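Local coordinates for protein transcriptional activator, putative (Pyrococcus furiosus, PDB 1RTW) that is of unproven function but is named a putative transcriptional activator and belongs to the all-helical TENA/THI-4/PQQC family, at residues N12-F17 with L125-K130; H20-E25 with N29-E34; Y44-N49 with N107-V112; E141-R146 with E151-W156. All coordinates share one frame; numbering follows the deposited sequence.

How the contacts relate
All four contacts lie in one all-helical domain of the TENA/THI-4/PQQC family. In chain order, contact 1 opens first, at residues 12-17, and closes at 125-130; contacts 2 and 3 both fall within that span, and contact 4 follows it. Helix 33-60 serves contacts 2 and 3, whose centres are about 24 Å apart; helix 118-142 serves contacts 1 and 4, centres about 18 Å apart. Contacts 1 and 3 are the buried pair, about 16 Å between centres, and they meet where Glu-128 packs on Phe-46. Contacts 2 and 4 are two chain turns, centres about 12 Å apart, touching where Asn-29 packs on the side chain of Glu-145 and the backbone of Arg-146. Long-range packing therefore joins the bundle's helices, while short-range contacts shape its turns.

Contact 1. Residues N12-F17 with L125-K130; sequences NIWRRF and LYCEEK
Two first torsions bring the groups together: in Trp-14 CG stands anti to the carbonyl carbon (chi1 -77°), carrying the indole across to helix 118-142, and in Lys-130 CG stands anti to the backbone N (chi1 175°), which sets the start of its chain against the ring. The benzo end of the indole does the touching. CH2 of Trp-14 lies 3.5 Å from CG of Lys-130, with that methylene at the ring edge near its plane, and the two side chains cross at about a right angle. CZ2 of Trp-14 comes within 4.1 Å of SG of Cys-127, a sulfur-aromatic contact at the edge: SG sits 5.5 Å from the centroid of the six-membered ring of Trp-14 and 81° off its normal. The family's helical bundle is joined here across more than a hundred residues, since helix 11-15 inserts one aromatic side chain against helix 118-142. Phe-17 covers part of one face of the indole, its CZ standing 3.5 Å above the plane of the Trp-14 ring, toward the rim. The polar ends are engaged elsewhere: NE1 of Trp-14 hydrogen-bonds to Ser-195 on helix 181-201, and NZ of Lys-130 forms a salt bridge with Glu-134.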
# COMPACT_ATOMS: atom_id res chain seq x y z
N ASN B 12 -27.37 18.48 -4.55
CA ASN B 12 -28.57 17.69 -4.77
C ASN B 12 -28.53 16.41 -3.92
O ASN B 12 -29.53 16.05 -3.30
CB ASN B 12 -28.73 17.35 -6.26
CG ASN B 12 -30.18 17.45 -6.73
OD1 ASN B 12 -30.50 18.20 -7.66
ND2 ASN B 12 -31.07 16.70 -6.08
N ILE B 13 -27.37 15.77 -3.85
CA ILE B 13 -27.21 14.56 -3.06
C ILE B 13 -27.23 14.89 -1.57
O ILE B 13 -27.87 14.19 -0.78
CB ILE B 13 -25.90 13.82 -3.40
CG1 ILE B 13 -25.92 13.41 -4.88
CG2 ILE B 13 -25.73 12.58 -2.51
CD1 ILE B 13 -24.65 12.70 -5.34
N TRP B 14 -26.53 15.95 -1.18
CA TRP B 14 -26.49 16.35 0.23
C TRP B 14 -27.86 16.74 0.76
O TRP B 14 -28.18 16.48 1.92
CB TRP B 14 -25.49 17.49 0.44
CG TRP B 14 -24.06 17.02 0.44
CD1 TRP B 14 -23.48 16.17 -0.46
CD2 TRP B 14 -23.05 17.33 1.40
NE1 TRP B 14 -22.18 15.93 -0.11
CE2 TRP B 14 -21.89 16.63 1.04
CE3 TRP B 14 -23.01 18.14 2.55
CZ2 TRP B 14 -20.70 16.70 1.76
CZ3 TRP B 14 -21.83 18.21 3.27
CH2 TRP B 14 -20.69 17.49 2.87
N ARG B 15 -28.68 17.35 -0.10
CA ARG B 15 -30.03 17.76 0.28
C ARG B 15 -30.83 16.55 0.73
O ARG B 15 -31.68 16.65 1.62
CB ARG B 15 -30.74 18.46 -0.88
CG ARG B 15 -31.85 19.41 -0.45
CD ARG B 15 -32.69 19.88 -1.63
NE ARG B 15 -31.89 20.51 -2.67
CZ ARG B 15 -31.79 20.07 -3.92
NH1 ARG B 15 -32.45 18.97 -4.29
NH2 ARG B 15 -31.03 20.71 -4.81
N ARG B 16 -30.54 15.40 0.12
CA ARG B 16 -31.21 14.15 0.47
C ARG B 16 -30.91 13.70 1.90
O ARG B 16 -31.70 12.96 2.49
CB ARG B 16 -30.90 13.04 -0.55
CG ARG B 16 -31.60 13.19 -1.91
CD ARG B 16 -31.21 12.04 -2.84
NE ARG B 16 -31.80 12.14 -4.17
CZ ARG B 16 -31.45 11.38 -5.21
NH1 ARG B 16 -30.49 10.46 -5.06
NH2 ARG B 16 -32.04 11.53 -6.38
N PHE B 17 -29.78 14.13 2.48
CA PHE B 17 -29.50 13.78 3.87
C PHE B 17 -29.53 14.97 4.84
O PHE B 17 -29.20 14.85 6.02
CB PHE B 17 -28.25 12.91 4.05
CG PHE B 17 -26.94 13.57 3.69
CD1 PHE B 17 -26.31 14.43 4.59
CD2 PHE B 17 -26.28 13.25 2.50
CE1 PHE B 17 -25.04 14.95 4.32
CE2 PHE B 17 -25.02 13.76 2.21
CZ PHE B 17 -24.39 14.61 3.13
N LEU B 125 -11.65 12.64 2.80
CA LEU B 125 -11.66 12.94 4.23
C LEU B 125 -12.58 14.12 4.50
O LEU B 125 -13.48 14.04 5.33
CB LEU B 125 -10.25 13.25 4.73
CG LEU B 125 -10.18 13.71 6.19
CD1 LEU B 125 -10.60 12.57 7.11
CD2 LEU B 125 -8.79 14.16 6.52
N TYR B 126 -12.37 15.22 3.76
CA TYR B 126 -13.18 16.42 3.91
C TYR B 126 -14.66 16.11 3.79
O TYR B 126 -15.44 16.47 4.66
CB TYR B 126 -12.81 17.46 2.84
CG TYR B 126 -13.69 18.70 2.88
CD1 TYR B 126 -13.82 19.44 4.06
CD2 TYR B 126 -14.42 19.11 1.76
CE1 TYR B 126 -14.65 20.55 4.12
CE2 TYR B 126 -15.25 20.23 1.81
CZ TYR B 126 -15.36 20.94 3.00
OH TYR B 126 -16.19 22.04 3.08
N CYS B 127 -15.01 15.45 2.70
CA CYS B 127 -16.39 15.08 2.43
C CYS B 127 -17.04 14.33 3.60
O CYS B 127 -18.10 14.72 4.08
CB CYS B 127 -16.44 14.24 1.15
SG CYS B 127 -18.09 13.78 0.61
N GLU B 128 -16.39 13.27 4.06
CA GLU B 128 -16.89 12.47 5.19
C GLU B 128 -17.09 13.26 6.49
O GLU B 128 -18.05 13.04 7.22
CB GLU B 128 -15.91 11.31 5.45
CG GLU B 128 -15.83 10.85 6.92
CD GLU B 128 -14.43 10.46 7.37
OE1 GLU B 128 -13.46 10.68 6.62
OE2 GLU B 128 -14.28 9.92 8.47
N GLU B 129 -16.13 14.13 6.81
CA GLU B 129 -16.23 14.92 8.03
C GLU B 129 -17.24 16.04 7.90
O GLU B 129 -18.05 16.27 8.79
CB GLU B 129 -14.86 15.48 8.44
CG GLU B 129 -13.74 14.44 8.55
CD GLU B 129 -13.98 13.39 9.63
OE1 GLU B 129 -15.12 12.93 9.76
OE2 GLU B 129 -13.04 13.00 10.34
N LYS B 130 -17.19 16.73 6.76
CA LYS B 130 -18.09 17.84 6.49
C LYS B 130 -19.54 17.35 6.41
O LYS B 130 -20.46 18.03 6.89
CB LYS B 130 -17.67 18.53 5.19
CG LYS B 130 -18.58 19.63 4.71
CD LYS B 130 -18.59 20.82 5.65
CE LYS B 130 -19.42 21.94 5.07
NZ LYS B 130 -19.58 23.04 6.05

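Contact 2. Residues H20-E25 with N29-E34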
# COMPACT_ATOMS: atom_id res chain seq x y z
N HIS B 20 -32.20 13.55 6.47
CA HIS B 20 -32.56 12.22 6.00
C HIS B 20 -33.57 11.74 7.03
O HIS B 20 -33.60 12.25 8.15
CB HIS B 20 -31.35 11.29 5.99
CG HIS B 20 -31.68 9.87 5.65
ND1 HIS B 20 -32.09 8.95 6.59
CD2 HIS B 20 -31.66 9.20 4.47
CE1 HIS B 20 -32.32 7.79 6.01
NE2 HIS B 20 -32.06 7.91 4.72
N LYS B 21 -34.38 10.75 6.65
CA LYS B 21 -35.39 10.17 7.52
C LYS B 21 -34.85 9.96 8.93
O LYS B 21 -35.47 10.36 9.92
CB LYS B 21 -35.87 8.83 6.94
CG LYS B 21 -36.96 8.13 7.73
CD LYS B 21 -37.26 6.76 7.12
CE LYS B 21 -38.31 6.00 7.93
NZ LYS B 21 -38.52 4.62 7.41
N PHE B 22 -33.65 9.38 9.01
CA PHE B 22 -33.00 9.10 10.28
C PHE B 22 -32.80 10.34 11.14
O PHE B 22 -32.96 10.29 12.36
CB PHE B 22 -31.66 8.39 10.05
CG PHE B 22 -31.00 7.90 11.30
CD1 PHE B 22 -30.08 8.69 11.98
CD2 PHE B 22 -31.27 6.62 11.79
CE1 PHE B 22 -29.44 8.22 13.11
CE2 PHE B 22 -30.63 6.13 12.93
CZ PHE B 22 -29.71 6.94 13.59
N LEU B 23 -32.43 11.45 10.50
CA LEU B 23 -32.20 12.71 11.21
C LEU B 23 -33.48 13.35 11.72
O LEU B 23 -33.48 13.98 12.78
CB LEU B 23 -31.41 13.69 10.33
CG LEU B 23 -30.08 13.16 9.76
CD1 LEU B 23 -29.39 14.26 8.98
CD2 LEU B 23 -29.17 12.67 10.87
N ILE B 24 -34.57 13.19 10.97
CA ILE B 24 -35.86 13.74 11.37
C ILE B 24 -36.33 13.03 12.64
O ILE B 24 -36.85 13.66 13.56
CB ILE B 24 -36.94 13.49 10.29
CG1 ILE B 24 -36.61 14.25 9.01
CG2 ILE B 24 -38.32 13.90 10.82
CD1 ILE B 24 -37.53 13.91 7.86
N GLU B 25 -36.11 11.73 12.68
CA GLU B 25 -36.52 10.94 13.82
C GLU B 25 -35.67 11.21 15.04
O GLU B 25 -36.17 11.18 16.16
CB GLU B 25 -36.56 9.46 13.46
CG GLU B 25 -37.55 9.17 12.34
CD GLU B 25 -37.71 7.69 12.04
OE1 GLU B 25 -37.01 6.85 12.63
OE2 GLU B 25 -38.57 7.38 11.20
N ASN B 29 -37.38 12.72 18.13
CA ASN B 29 -37.33 11.62 19.09
C ASN B 29 -38.26 10.46 18.78
O ASN B 29 -38.56 9.63 19.66
CB ASN B 29 -37.54 12.11 20.52
CG ASN B 29 -36.24 12.27 21.26
OD1 ASN B 29 -35.71 13.38 21.37
ND2 ASN B 29 -35.70 11.15 21.74
N THR B 30 -38.69 10.39 17.53
CA THR B 30 -39.56 9.33 17.04
C THR B 30 -38.74 8.10 16.67
O THR B 30 -39.28 7.08 16.24
CB THR B 30 -40.34 9.79 15.79
OG1 THR B 30 -39.42 10.18 14.77
CG2 THR B 30 -41.25 10.96 16.11
N ILE B 31 -37.42 8.21 16.82
CA ILE B 31 -36.51 7.13 16.47
C ILE B 31 -36.66 5.90 17.36
O ILE B 31 -36.58 5.97 18.58
CB ILE B 31 -35.03 7.64 16.42
CG1 ILE B 31 -34.13 6.64 15.67
CG2 ILE B 31 -34.52 7.96 17.82
CD1 ILE B 31 -33.56 5.57 16.54
N LYS B 32 -36.93 4.78 16.70
CA LYS B 32 -37.11 3.50 17.37
C LYS B 32 -35.77 2.94 17.81
O LYS B 32 -34.77 3.04 17.11
CB LYS B 32 -37.80 2.51 16.43
CG LYS B 32 -39.12 3.02 15.86
CD LYS B 32 -40.27 2.10 16.20
CE LYS B 32 -40.27 0.83 15.37
NZ LYS B 32 -39.23 -0.17 15.72
N LYS B 33 -35.77 2.29 18.97
CA LYS B 33 -34.57 1.71 19.54
C LYS B 33 -33.78 0.85 18.55
O LYS B 33 -32.57 1.01 18.41
CB LYS B 33 -34.95 0.88 20.76
CG LYS B 33 -33.79 0.37 21.58
CD LYS B 33 -34.28 -0.47 22.74
CE LYS B 33 -33.11 -0.88 23.61
NZ LYS B 33 -33.57 -1.71 24.76
N GLU B 34 -34.48 -0.04 17.86
CA GLU B 34 -33.90 -0.96 16.88
C GLU B 34 -33.15 -0.27 15.75
O GLU B 34 -32.14 -0.78 15.27
CB GLU B 34 -34.98 -1.86 16.27
CG GLU B 34 -35.72 -2.75 17.26
CD GLU B 34 -36.57 -1.98 18.25
OE1 GLU B 34 -37.46 -1.22 17.81
OE2 GLU B 34 -36.33 -2.11 19.46
O HOH W 1 -36.99 4.86 14.14
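Glu-25, near the end of helix 21-28, and Ile-31, in the short connection leading to the long helix 33-60 at the surface of the helical bundle, bring their backbones together, with CA atoms 4.6 Å apart. Asn-29 is the first residue to leave helical geometry and does so with positive phi (63°), which turns the chain back over the helix end. The carbonyl O of Glu-25 is the focus: N of Thr-30 lies 3.0 Å from O of Glu-25 and N of Ile-31 lies 3.3 Å from the same O, both weak hydrogen bonds, with N-H...O angles of 120° and 134°. At the other end of the helix, His-20 is the N-cap, its ND1 accepting from N of Phe-22 at 2.9 Å in a nearly straight bond, although the donor is tilted from the imidazole plane.

Among the side chains, Glu-25 crosses both Thr-30 and Ile-31 at about right angles. Its CB and CG pack on the threonine hydroxyl oxygen, CB of Glu-25 being 3.2 Å from OG1 of Thr-30. CB of Ile-31 lies 3.8 Å from CB of Glu-25, beside the start of the acidic chain. That chain runs extended beyond CG, delivering OE1 of Glu-25 to a water at 2.5 Å; OE1 is also weakly hydrogen-bonded with OH of Tyr-206.

Chemically, one carbonyl takes two weak bonds, and packing and the water probably share in holding the turn: the water donates to OE1 of Glu-25 and accepts from N of Lys-32, the N-cap residue of the next helix.

Contact 3. Residues Y44-N49 with N107-V112; sequences YYFVKN and NYLLSV
Phe-46 and Leu-109 meet at about a right angle inside the helical bundle of this TENA/THI-4/PQQC-family fold, joining helix 33-60 to helix 100-115. The phenylalanine has CG anti to the backbone N (chi1 180°), which extends the ring toward the other helix and leaves its far end to make the contact. CD1 of Leu-109 lies 3.7 Å from CZ of Phe-46, and it is nearly as close to CE1 of the same ring. This methyl approaches obliquely. The next residue, Leu-110, sends CD2 to within 4.1 Å of O of Asn-49, which lies nearly a turn beyond Phe-46 on helix 33-60; the CA atoms of Leu-110 and Asn-49 are 8.0 Å apart. The pairing is purely van der Waals, with no direct hydrogen bond between the segments. Around it, Tyr-105 meets the Phe-46 ring, Ala-124 packs on Leu-109, and a phosphate ion lies about 4 Å from the Phe-46 side chain.

A polar link runs alongside: a water bridges OH of Tyr-45 and OD1 of Asn-107, lying at the edge of the tyrosine ring in its plane and donating to the amide oxygen. The amide of Asn-49 folds back over that same ring, its ND2 3.4 Å above the centre of Tyr-45 and hydrogen-bonded to O of Tyr-45 from above the carbonyl plane.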
# COMPACT_ATOMS: atom_id res chain seq x y z
N TYR B 44 -19.98 2.20 14.07
CA TYR B 44 -18.83 1.87 14.91
C TYR B 44 -17.78 1.20 14.03
O TYR B 44 -16.58 1.45 14.15
CB TYR B 44 -19.26 0.94 16.04
CG TYR B 44 -18.13 0.50 16.92
CD1 TYR B 44 -17.45 1.42 17.72
CD2 TYR B 44 -17.76 -0.84 17.00
CE1 TYR B 44 -16.44 1.01 18.59
CE2 TYR B 44 -16.75 -1.26 17.85
CZ TYR B 44 -16.10 -0.33 18.64
OH TYR B 44 -15.12 -0.75 19.50
N TYR B 45 -18.26 0.33 13.13
CA TYR B 45 -17.41 -0.36 12.19
C TYR B 45 -16.81 0.66 11.22
O TYR B 45 -15.62 0.60 10.89
CB TYR B 45 -18.22 -1.38 11.39
CG TYR B 45 -17.46 -2.05 10.28
CD1 TYR B 45 -17.65 -1.69 8.95
CD2 TYR B 45 -16.58 -3.08 10.56
CE1 TYR B 45 -16.99 -2.35 7.91
CE2 TYR B 45 -15.91 -3.75 9.54
CZ TYR B 45 -16.11 -3.39 8.23
OH TYR B 45 -15.43 -4.07 7.24
N PHE B 46 -17.62 1.62 10.80
CA PHE B 46 -17.14 2.64 9.88
C PHE B 46 -16.05 3.50 10.53
O PHE B 46 -15.04 3.78 9.92
CB PHE B 46 -18.29 3.53 9.39
CG PHE B 46 -17.85 4.62 8.44
CD1 PHE B 46 -17.63 4.33 7.09
CD2 PHE B 46 -17.57 5.90 8.90
CE1 PHE B 46 -17.12 5.30 6.23
CE2 PHE B 46 -17.05 6.88 8.04
CZ PHE B 46 -16.82 6.58 6.70
N VAL B 47 -16.27 3.91 11.78
CA VAL B 47 -15.32 4.77 12.48
C VAL B 47 -13.95 4.11 12.61
O VAL B 47 -12.92 4.74 12.37
CB VAL B 47 -15.86 5.18 13.87
CG1 VAL B 47 -14.78 5.87 14.69
CG2 VAL B 47 -17.08 6.10 13.71
N LYS B 48 -13.95 2.83 12.98
CA LYS B 48 -12.71 2.08 13.13
C LYS B 48 -11.91 2.11 11.83
O LYS B 48 -10.71 2.37 11.83
CB LYS B 48 -12.99 0.61 13.50
CG LYS B 48 -13.33 0.38 14.97
CD LYS B 48 -13.45 -1.10 15.32
CE LYS B 48 -14.62 -1.76 14.60
NZ LYS B 48 -14.79 -3.19 14.99
N ASN B 49 -12.60 1.89 10.72
CA ASN B 49 -11.95 1.87 9.42
C ASN B 49 -11.64 3.24 8.88
O ASN B 49 -10.75 3.40 8.06
CB ASN B 49 -12.76 1.05 8.45
CG ASN B 49 -12.70 -0.42 8.78
OD1 ASN B 49 -11.64 -1.04 8.66
ND2 ASN B 49 -13.82 -0.98 9.23
N ASN B 107 -14.51 -0.16 2.16
CA ASN B 107 -13.58 -0.67 1.15
C ASN B 107 -13.25 0.34 0.07
O ASN B 107 -12.13 0.35 -0.44
CB ASN B 107 -14.10 -1.99 0.57
CG ASN B 107 -14.11 -3.10 1.61
OD1 ASN B 107 -13.39 -3.03 2.62
ND2 ASN B 107 -14.91 -4.12 1.38
N TYR B 108 -14.20 1.21 -0.25
CA TYR B 108 -13.94 2.25 -1.24
C TYR B 108 -12.93 3.25 -0.66
O TYR B 108 -11.97 3.63 -1.34
CB TYR B 108 -15.23 2.96 -1.63
CG TYR B 108 -14.99 4.17 -2.51
CD1 TYR B 108 -14.58 4.03 -3.84
CD2 TYR B 108 -15.14 5.45 -2.00
CE1 TYR B 108 -14.31 5.14 -4.64
CE2 TYR B 108 -14.87 6.57 -2.79
CZ TYR B 108 -14.45 6.41 -4.10
OH TYR B 108 -14.15 7.52 -4.86
N LEU B 109 -13.12 3.63 0.60
CA LEU B 109 -12.22 4.60 1.23
C LEU B 109 -10.81 4.06 1.33
O LEU B 109 -9.85 4.77 1.04
CB LEU B 109 -12.71 5.04 2.60
CG LEU B 109 -13.88 6.02 2.65
CD1 LEU B 109 -14.15 6.43 4.12
CD2 LEU B 109 -13.55 7.27 1.81
N LEU B 110 -10.67 2.80 1.72
CA LEU B 110 -9.36 2.19 1.81
C LEU B 110 -8.69 2.09 0.41
O LEU B 110 -7.47 2.23 0.29
CB LEU B 110 -9.45 0.81 2.48
CG LEU B 110 -9.94 0.87 3.93
CD1 LEU B 110 -9.99 -0.55 4.49
CD2 LEU B 110 -9.02 1.75 4.75
N SER B 111 -9.50 1.89 -0.64
CA SER B 111 -8.94 1.81 -2.00
C SER B 111 -8.46 3.18 -2.44
O SER B 111 -7.41 3.30 -3.06
CB SER B 111 -9.96 1.27 -2.99
OG SER B 111 -10.16 -0.11 -2.76
N VAL B 112 -9.23 4.22 -2.12
CA VAL B 112 -8.83 5.57 -2.47
C VAL B 112 -7.56 5.98 -1.72
O VAL B 112 -6.66 6.61 -2.29
CB VAL B 112 -9.93 6.58 -2.18
CG1 VAL B 112 -9.41 8.00 -2.35
CG2 VAL B 112 -11.11 6.34 -3.11
O HOH W 2 -15.26 -3.86 4.69

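Contact 4. Residues E141-R146 with E151-W156; sequences ENLKER and EFINHW
Leu-143 and Ile-153 reach toward each other tip to tip, CD1 of Leu-143 standing 4.1 Å from CD1 of Ile-153. It is a light apolar touch, for the nearest CA atoms, those of the same two residues, are 9.6 Å apart and only 109 Å² is buried in all. Beside it, Arg-146 approaches Asn-154: NH2 of Arg-146 is 3.9 Å from ND2 of Asn-154, with the guanidinium and amide planes 56° apart. Both groups present N-H there, and the pair is packing without a hydrogen bond.

Torsions help set these positions. Ile-153 has CG1 anti to the carbonyl carbon (chi1 -56°), and its CG1-CD1 arm points at the CD1 methyl of Leu-143. The arginine chain is bent at chi2 (71°), which carries its end across to the helix.

Further out, Trp-136, Val-139 and Arg-140 of helix 118-142 pack on Ile-153, and OD1 of Asn-154 is held by Gln-150. The backbone of Lys-144 hydrogen-bonds with that of Ala-27, tying the loop to helix 21-28. This is a loop connecting two consecutive helices, in which the chain leaving long helix 118-142 folds back over short helix 150-157 at the end of the family's helical bundle.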
# COMPACT_ATOMS: atom_id res chain seq x y z
N GLU B 141 -30.14 21.62 15.57
CA GLU B 141 -30.97 22.76 15.26
C GLU B 141 -32.45 22.47 15.06
O GLU B 141 -33.24 23.40 14.90
CB GLU B 141 -30.40 23.48 14.04
CG GLU B 141 -29.02 24.07 14.31
CD GLU B 141 -28.28 24.51 13.05
OE1 GLU B 141 -28.81 24.34 11.93
OE2 GLU B 141 -27.15 25.02 13.19
N ASN B 142 -32.83 21.20 15.04
CA ASN B 142 -34.24 20.85 14.87
C ASN B 142 -34.71 19.94 16.00
O ASN B 142 -35.80 19.37 15.94
CB ASN B 142 -34.49 20.23 13.50
CG ASN B 142 -34.53 21.27 12.39
OD1 ASN B 142 -35.58 21.84 12.09
ND2 ASN B 142 -33.38 21.54 11.78
N LEU B 143 -33.89 19.87 17.04
CA LEU B 143 -34.17 19.05 18.22
C LEU B 143 -35.31 19.66 19.04
O LEU B 143 -35.15 20.74 19.63
CB LEU B 143 -32.90 18.96 19.07
CG LEU B 143 -32.73 17.84 20.09
CD1 LEU B 143 -32.77 16.49 19.39
CD2 LEU B 143 -31.41 18.01 20.82
N LYS B 144 -36.46 18.99 19.06
CA LYS B 144 -37.62 19.45 19.83
C LYS B 144 -37.25 19.48 21.30
O LYS B 144 -37.34 20.52 21.95
CB LYS B 144 -38.83 18.54 19.64
CG LYS B 144 -39.36 18.44 18.22
CD LYS B 144 -40.77 17.85 18.23
CE LYS B 144 -40.83 16.53 18.99
NZ LYS B 144 -42.22 16.00 19.10
N GLU B 145 -36.85 18.32 21.82
CA GLU B 145 -36.44 18.20 23.21
C GLU B 145 -35.12 17.48 23.26
O GLU B 145 -34.55 17.13 22.22
CB GLU B 145 -37.48 17.47 24.06
CG GLU B 145 -37.75 16.03 23.68
CD GLU B 145 -38.79 15.90 22.58
OE1 GLU B 145 -39.99 16.08 22.89
OE2 GLU B 145 -38.41 15.62 21.43
N ARG B 146 -34.65 17.22 24.47
CA ARG B 146 -33.37 16.56 24.67
C ARG B 146 -33.42 15.09 24.29
O ARG B 146 -34.31 14.36 24.73
CB ARG B 146 -32.97 16.72 26.13
CG ARG B 146 -31.49 16.85 26.37
CD ARG B 146 -30.92 18.17 25.89
NE ARG B 146 -29.49 18.20 26.15
CZ ARG B 146 -28.66 19.17 25.77
NH1 ARG B 146 -29.11 20.21 25.09
NH2 ARG B 146 -27.37 19.08 26.06
N GLU B 151 -25.12 12.77 23.34
CA GLU B 151 -23.66 12.67 23.25
C GLU B 151 -23.19 12.76 21.80
O GLU B 151 -22.31 13.56 21.48
CB GLU B 151 -23.17 11.35 23.86
CG GLU B 151 -23.72 11.03 25.24
CD GLU B 151 -24.73 9.89 25.23
OE1 GLU B 151 -25.77 10.01 24.54
OE2 GLU B 151 -24.46 8.86 25.90
N PHE B 152 -23.80 11.96 20.93
CA PHE B 152 -23.47 11.93 19.51
C PHE B 152 -23.84 13.22 18.79
O PHE B 152 -23.07 13.71 17.96
CB PHE B 152 -24.18 10.77 18.81
CG PHE B 152 -23.79 9.43 19.35
CD1 PHE B 152 -22.76 8.72 18.77
CD2 PHE B 152 -24.42 8.91 20.47
CE1 PHE B 152 -22.36 7.51 19.30
CE2 PHE B 152 -24.04 7.70 21.00
CZ PHE B 152 -23.00 6.99 20.42
N ILE B 153 -25.00 13.77 19.12
CA ILE B 153 -25.46 15.00 18.51
C ILE B 153 -24.48 16.13 18.82
O ILE B 153 -24.11 16.89 17.93
CB ILE B 153 -26.85 15.39 19.02
CG1 ILE B 153 -27.83 14.26 18.78
CG2 ILE B 153 -27.35 16.64 18.30
CD1 ILE B 153 -29.18 14.49 19.40
N ASN B 154 -24.06 16.20 20.08
CA ASN B 154 -23.12 17.23 20.52
C ASN B 154 -21.73 17.08 19.93
O ASN B 154 -21.15 18.06 19.48
CB ASN B 154 -23.00 17.25 22.05
CG ASN B 154 -24.23 17.85 22.73
OD1 ASN B 154 -24.96 18.66 22.14
ND2 ASN B 154 -24.46 17.46 23.99
N HIS B 155 -21.19 15.86 19.92
CA HIS B 155 -19.85 15.66 19.39
C HIS B 155 -19.69 16.10 17.93
O HIS B 155 -18.79 16.87 17.63
CB HIS B 155 -19.39 14.21 19.56
CG HIS B 155 -18.06 13.94 18.92
ND1 HIS B 155 -17.94 13.18 17.77
CD2 HIS B 155 -16.83 14.42 19.19
CE1 HIS B 155 -16.68 13.22 17.36
NE2 HIS B 155 -15.99 13.96 18.20
N TRP B 156 -20.58 15.65 17.06
CA TRP B 156 -20.46 16.01 15.65
C TRP B 156 -20.93 17.40 15.25
O TRP B 156 -20.61 17.88 14.16
CB TRP B 156 -21.10 14.94 14.77
CG TRP B 156 -20.27 13.71 14.69
CD1 TRP B 156 -18.95 13.63 14.33
CD2 TRP B 156 -20.69 12.38 14.97
NE1 TRP B 156 -18.53 12.33 14.36
CE2 TRP B 156 -19.58 11.53 14.76
CE3 TRP B 156 -21.90 11.81 15.38
CZ2 TRP B 156 -19.64 10.15 14.93
CZ3 TRP B 156 -21.96 10.44 15.55
CH2 TRP B 156 -20.84 9.63 15.33